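Local coordinates for protein beta-galactosidase (Trichoderma reesei, PDB 3OG2) that probably hydrolyses terminal non-reducing beta-D-galactose residues from beta-D-galactosides, as a glycoside hydrolase of family 35, at residues S271-A283 and Y308-Y322. Residues are numbered along the deposited sequence; the frame is centred on the assembly and turned at random.
Sequences STPFSLVEFQGGA and YKNNMAAGVTIFNIY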
loop_
_atom_site.group_PDB
_atom_site.type_symbol
_atom_site.label_atom_id
_atom_site.label_comp_id
_atom_site.label_asym_id
_atom_site.label_seq_id
_atom_site.Cartn_x
_atom_site.Cartn_y
_atom_site.Cartn_z
ATOM N N SER A 271 -28.467 10.388 -3.106
ATOM C CA SER A 271 -28.741 9.844 -4.440
ATOM C C SER A 271 -27.639 8.916 -4.957
ATOM O O SER A 271 -27.822 8.306 -6.043
ATOM C CB SER A 271 -28.949 10.983 -5.447
ATOM O OG SER A 271 -27.720 11.674 -5.695
ATOM N N THR A 272 -26.506 8.815 -4.203
ATOM C CA THR A 272 -25.373 8.027 -4.717
ATOM C C THR A 272 -24.937 7.021 -3.675
ATOM O O THR A 272 -25.283 7.128 -2.487
ATOM C CB THR A 272 -24.218 8.958 -5.156
ATOM O OG1 THR A 272 -23.786 9.792 -4.067
ATOM C CG2 THR A 272 -24.621 9.899 -6.274
ATOM N N PRO A 273 -24.202 5.997 -4.080
ATOM C CA PRO A 273 -23.879 4.941 -3.110
ATOM C C PRO A 273 -22.989 5.406 -1.999
ATOM O O PRO A 273 -22.054 6.164 -2.230
ATOM C CB PRO A 273 -23.127 3.937 -4.009
ATOM C CG PRO A 273 -23.559 4.207 -5.408
ATOM C CD PRO A 273 -23.745 5.715 -5.454
ATOM N N PHE A 274 -23.234 4.901 -0.802
ATOM C CA PHE A 274 -22.311 5.219 0.303
ATOM C C PHE A 274 -20.932 4.629 0.004
ATOM O O PHE A 274 -20.768 3.427 -0.152
ATOM C CB PHE A 274 -22.879 4.735 1.624
ATOM C CG PHE A 274 -21.925 4.985 2.800
ATOM C CD1 PHE A 274 -21.156 6.128 2.911
ATOM C CD2 PHE A 274 -21.843 3.972 3.776
ATOM C CE1 PHE A 274 -20.232 6.255 3.976
ATOM C CE2 PHE A 274 -20.944 4.120 4.820
ATOM C CZ PHE A 274 -20.150 5.259 4.923
ATOM N N SER A 275 -19.956 5.548 -0.109
ATOM C CA SER A 275 -18.621 5.213 -0.600
ATOM C C SER A 275 -17.510 5.678 0.325
ATOM O O SER A 275 -17.413 6.863 0.621
ATOM C CB SER A 275 -18.422 5.913 -1.947
ATOM O OG SER A 275 -19.412 5.499 -2.901
ATOM N N LEU A 276 -16.705 4.720 0.770
ATOM C CA LEU A 276 -15.522 4.984 1.563
ATOM C C LEU A 276 -14.347 4.738 0.603
ATOM O O LEU A 276 -13.938 3.605 0.364
ATOM C CB LEU A 276 -15.417 4.082 2.799
ATOM C CG LEU A 276 -16.497 4.387 3.842
ATOM C CD1 LEU A 276 -16.467 3.320 4.942
ATOM C CD2 LEU A 276 -16.304 5.789 4.426
ATOM N N VAL A 277 -13.861 5.819 0.024
ATOM C CA VAL A 277 -12.849 5.705 -1.029
ATOM C C VAL A 277 -11.490 5.392 -0.434
ATOM O O VAL A 277 -10.618 4.817 -1.066
ATOM C CB VAL A 277 -12.845 7.012 -1.865
ATOM C CG1 VAL A 277 -11.687 7.046 -2.867
ATOM C CG2 VAL A 277 -14.183 7.034 -2.580
ATOM N N GLU A 278 -11.240 5.737 0.847
ATOM C CA GLU A 278 -10.082 5.233 1.588
ATOM C C GLU A 278 -10.559 4.909 2.993
ATOM O O GLU A 278 -11.032 5.825 3.700
ATOM C CB GLU A 278 -8.927 6.205 1.770
ATOM C CG GLU A 278 -8.389 6.718 0.420
ATOM C CD GLU A 278 -7.415 7.841 0.682
ATOM O OE1 GLU A 278 -6.882 8.013 1.813
ATOM O OE2 GLU A 278 -7.128 8.603 -0.269
ATOM N N PHE A 279 -10.441 3.659 3.384
ATOM C CA PHE A 279 -10.704 3.297 4.772
ATOM C C PHE A 279 -9.467 2.587 5.307
ATOM O O PHE A 279 -8.866 1.750 4.625
ATOM C CB PHE A 279 -11.964 2.433 4.905
ATOM C CG PHE A 279 -12.301 2.317 6.400
ATOM C CD1 PHE A 279 -12.961 3.368 7.067
ATOM C CD2 PHE A 279 -11.917 1.194 7.117
ATOM C CE1 PHE A 279 -13.209 3.253 8.432
ATOM C CE2 PHE A 279 -12.184 1.102 8.471
ATOM C CZ PHE A 279 -12.803 2.126 9.137
ATOM N N GLN A 280 -9.094 2.897 6.547
ATOM C CA GLN A 280 -7.872 2.399 7.153
ATOM C C GLN A 280 -7.644 0.902 6.997
ATOM O O GLN A 280 -8.444 0.054 7.442
ATOM C CB GLN A 280 -7.973 2.759 8.649
ATOM C CG GLN A 280 -6.704 2.423 9.416
ATOM C CD GLN A 280 -6.554 3.300 10.650
ATOM O OE1 GLN A 280 -7.531 3.824 11.212
ATOM N NE2 GLN A 280 -5.303 3.493 11.062
ATOM N N GLY A 281 -6.486 0.604 6.402
ATOM C CA GLY A 281 -5.964 -0.754 6.288
ATOM C C GLY A 281 -4.599 -0.910 6.936
ATOM O O GLY A 281 -4.007 -1.999 6.783
ATOM N N GLY A 282 -4.092 0.114 7.575
ATOM C CA GLY A 282 -2.802 0.047 8.238
ATOM C C GLY A 282 -2.504 1.444 8.763
ATOM O O GLY A 282 -3.422 2.245 9.045
ATOM N N ALA A 283 -1.224 1.748 8.846
ATOM C CA ALA A 283 -0.786 3.088 9.273
ATOM C C ALA A 283 0.539 3.384 8.615
ATOM O O ALA A 283 1.308 2.437 8.395
ATOM C CB ALA A 283 -0.629 3.101 10.780
ATOM N N TYR A 308 -14.599 -2.936 10.022
ATOM C CA TYR A 308 -15.105 -3.101 8.642
ATOM C C TYR A 308 -16.563 -3.506 8.677
ATOM O O TYR A 308 -17.378 -3.024 7.883
ATOM C CB TYR A 308 -14.287 -4.066 7.813
ATOM C CG TYR A 308 -12.844 -3.618 7.553
ATOM C CD1 TYR A 308 -12.329 -2.433 8.053
ATOM C CD2 TYR A 308 -12.025 -4.428 6.776
ATOM C CE1 TYR A 308 -11.021 -2.061 7.787
ATOM C CE2 TYR A 308 -10.709 -4.066 6.516
ATOM C CZ TYR A 308 -10.224 -2.882 7.021
ATOM O OH TYR A 308 -8.920 -2.530 6.761
ATOM N N LYS A 309 -16.951 -4.384 9.614
ATOM C CA LYS A 309 -18.391 -4.708 9.722
ATOM C C LYS A 309 -19.171 -3.492 10.207
ATOM O O LYS A 309 -20.352 -3.385 9.865
ATOM C CB LYS A 309 -18.578 -5.906 10.661
ATOM C CG LYS A 309 -17.999 -7.192 10.032
ATOM C CD LYS A 309 -18.088 -8.389 10.969
ATOM C CE LYS A 309 -17.290 -9.567 10.364
ATOM N NZ LYS A 309 -17.430 -10.807 11.128
ATOM N N ASN A 310 -18.538 -2.561 10.955
ATOM C CA ASN A 310 -19.256 -1.336 11.295
ATOM C C ASN A 310 -19.543 -0.488 10.070
ATOM O O ASN A 310 -20.508 0.302 10.073
ATOM C CB ASN A 310 -18.397 -0.557 12.296
ATOM C CG ASN A 310 -19.090 0.671 12.806
ATOM O OD1 ASN A 310 -20.164 0.548 13.447
ATOM N ND2 ASN A 310 -18.505 1.840 12.536
ATOM N N ASN A 311 -18.750 -0.573 9.003
ATOM C CA ASN A 311 -19.047 0.127 7.775
ATOM C C ASN A 311 -20.155 -0.602 7.000
ATOM O O ASN A 311 -20.974 0.055 6.350
ATOM C CB ASN A 311 -17.772 0.234 6.899
ATOM C CG ASN A 311 -16.749 1.139 7.574
ATOM O OD1 ASN A 311 -17.090 2.044 8.337
ATOM N ND2 ASN A 311 -15.460 0.881 7.297
ATOM N N MET A 312 -20.158 -1.945 7.073
ATOM C CA MET A 312 -21.290 -2.676 6.509
ATOM C C MET A 312 -22.566 -2.332 7.284
ATOM O O MET A 312 -23.648 -2.291 6.692
ATOM C CB MET A 312 -21.030 -4.192 6.583
ATOM C CG MET A 312 -19.735 -4.520 5.770
ATOM S SD MET A 312 -19.290 -6.247 6.065
ATOM C CE MET A 312 -17.508 -6.183 5.674
ATOM N N ALA A 313 -22.444 -2.046 8.618
ATOM C CA ALA A 313 -23.661 -1.652 9.377
ATOM C C ALA A 313 -24.272 -0.375 8.822
ATOM O O ALA A 313 -25.474 -0.134 8.967
ATOM C CB ALA A 313 -23.251 -1.492 10.814
ATOM N N ALA A 314 -23.459 0.479 8.192
ATOM C CA ALA A 314 -23.905 1.742 7.578
ATOM C C ALA A 314 -24.230 1.552 6.094
ATOM O O ALA A 314 -24.564 2.555 5.421
ATOM C CB ALA A 314 -22.862 2.804 7.773
ATOM N N GLY A 315 -24.111 0.343 5.529
ATOM C CA GLY A 315 -24.467 0.085 4.157
ATOM C C GLY A 315 -23.430 0.543 3.178
ATOM O O GLY A 315 -23.777 0.875 2.021
ATOM N N VAL A 316 -22.133 0.518 3.508
ATOM C CA VAL A 316 -21.160 0.883 2.444
ATOM C C VAL A 316 -21.249 -0.056 1.268
ATOM O O VAL A 316 -21.274 -1.280 1.421
ATOM C CB VAL A 316 -19.756 0.908 3.061
ATOM C CG1 VAL A 316 -19.217 -0.508 3.407
ATOM C CG2 VAL A 316 -18.794 1.647 2.143
ATOM N N THR A 317 -21.263 0.512 0.042
ATOM C CA THR A 317 -21.284 -0.362 -1.126
ATOM C C THR A 317 -20.143 -0.021 -2.098
ATOM O O THR A 317 -20.020 -0.715 -3.105
ATOM C CB THR A 317 -22.605 -0.349 -1.862
ATOM O OG1 THR A 317 -22.913 1.013 -2.180
ATOM C CG2 THR A 317 -23.742 -0.948 -0.985
ATOM N N ILE A 318 -19.321 1.005 -1.787
ATOM C CA ILE A 318 -18.039 1.180 -2.534
ATOM C C ILE A 318 -17.038 1.355 -1.389
ATOM O O ILE A 318 -17.144 2.342 -0.632
ATOM C CB ILE A 318 -18.047 2.382 -3.486
ATOM C CG1 ILE A 318 -19.106 2.226 -4.594
ATOM C CG2 ILE A 318 -16.624 2.593 -4.046
ATOM C CD1 ILE A 318 -19.187 3.393 -5.533
ATOM N N PHE A 319 -16.135 0.387 -1.223
ATOM C CA PHE A 319 -15.335 0.303 0.010
ATOM C C PHE A 319 -13.923 -0.036 -0.380
ATOM O O PHE A 319 -13.677 -1.161 -0.865
ATOM C CB PHE A 319 -15.987 -0.795 0.873
ATOM C CG PHE A 319 -15.410 -0.970 2.279
ATOM C CD1 PHE A 319 -14.722 0.013 2.977
ATOM C CD2 PHE A 319 -15.650 -2.194 2.880
ATOM C CE1 PHE A 319 -14.287 -0.203 4.290
ATOM C CE2 PHE A 319 -15.190 -2.417 4.184
ATOM C CZ PHE A 319 -14.534 -1.444 4.874
ATOM N N ASN A 320 -12.961 0.877 -0.176
ATOM C CA ASN A 320 -11.581 0.654 -0.579
ATOM C C ASN A 320 -10.668 0.722 0.637
ATOM O O ASN A 320 -10.772 1.649 1.439
ATOM C CB ASN A 320 -11.164 1.701 -1.601
ATOM C CG ASN A 320 -9.694 1.578 -1.999
ATOM O OD1 ASN A 320 -9.255 0.524 -2.491
ATOM N ND2 ASN A 320 -8.903 2.610 -1.790
ATOM N N ILE A 321 -9.812 -0.285 0.740
ATOM C CA ILE A 321 -8.911 -0.429 1.882
ATOM C C ILE A 321 -7.535 0.114 1.565
ATOM O O ILE A 321 -6.829 -0.376 0.682
ATOM C CB ILE A 321 -8.795 -1.928 2.276
ATOM C CG1 ILE A 321 -10.178 -2.565 2.579
ATOM C CG2 ILE A 321 -7.814 -2.119 3.451
ATOM C CD1 ILE A 321 -11.013 -1.731 3.566
ATOM N N TYR A 322 -7.159 1.223 2.273
ATOM C CA TYR A 322 -5.895 1.938 2.033
ATOM C C TYR A 322 -4.988 1.560 3.195
ATOM O O TYR A 322 -5.326 2.001 4.320
ATOM C CB TYR A 322 -6.184 3.456 1.975
ATOM C CG TYR A 322 -4.937 4.226 1.587
ATOM C CD1 TYR A 322 -3.846 4.399 2.439
ATOM C CD2 TYR A 322 -4.807 4.803 0.312
ATOM C CE1 TYR A 322 -2.729 5.085 2.087
ATOM C CE2 TYR A 322 -3.679 5.508 -0.089
ATOM C CZ TYR A 322 -2.643 5.640 0.803
ATOM O OH TYR A 322 -1.495 6.293 0.421
HETATM O O HOH W 1 -6.582 -4.119 6.441
#
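F279 and N311 meet because their first torsions send them at each other: F279 puts CG opposite its backbone N (chi1 -170°), and N311 puts CG opposite its carbonyl carbon (chi1 -67°). N311 ND2 then sits 3.2 Å above the plane of the F279 ring, over its centre. The amide stands nearly upright on that ring, with the planes 85° apart. The rim of the same ring meets Y308, with F279 CE2 3.4 Å from Y308 CE1. F319 CE1 approaches F279 CB at 3.6 Å, and the three rings form an aromatic cluster. L276 CD1 packs on N311 CG. With an alanine at F279, the N311 amide would probably lose the ring face under it, and a gap is likely to open at the edge of Y308. Y308 OH donates to Q280 O at 2.7 Å and also accepts from a water. Further along, F274 lays one face against V316 CG2, and its CE2 touches A314 CB.

The strands run parallel. L276 N bonds to I318 O, N320 N to L276 O, F279 N to N320 O and Y322 N to F279 O. A beta bulge between L276 and F279 shifts the register by one. There V277 O takes N320 ND2 at 2.9 Å, while N320 OD1 bonds to S44. E278 lies alongside Y322, OE1 over one face of its ring. E278 OE2 forms a salt bridge with R114, and OE1 a hydrogen bond with Y240. A helix 301-313 packed on parallel strands 275-280 and 318-321 is the beta-alpha-beta crossover of a TIM barrel, here with the galactose-binding E278 in the bulge.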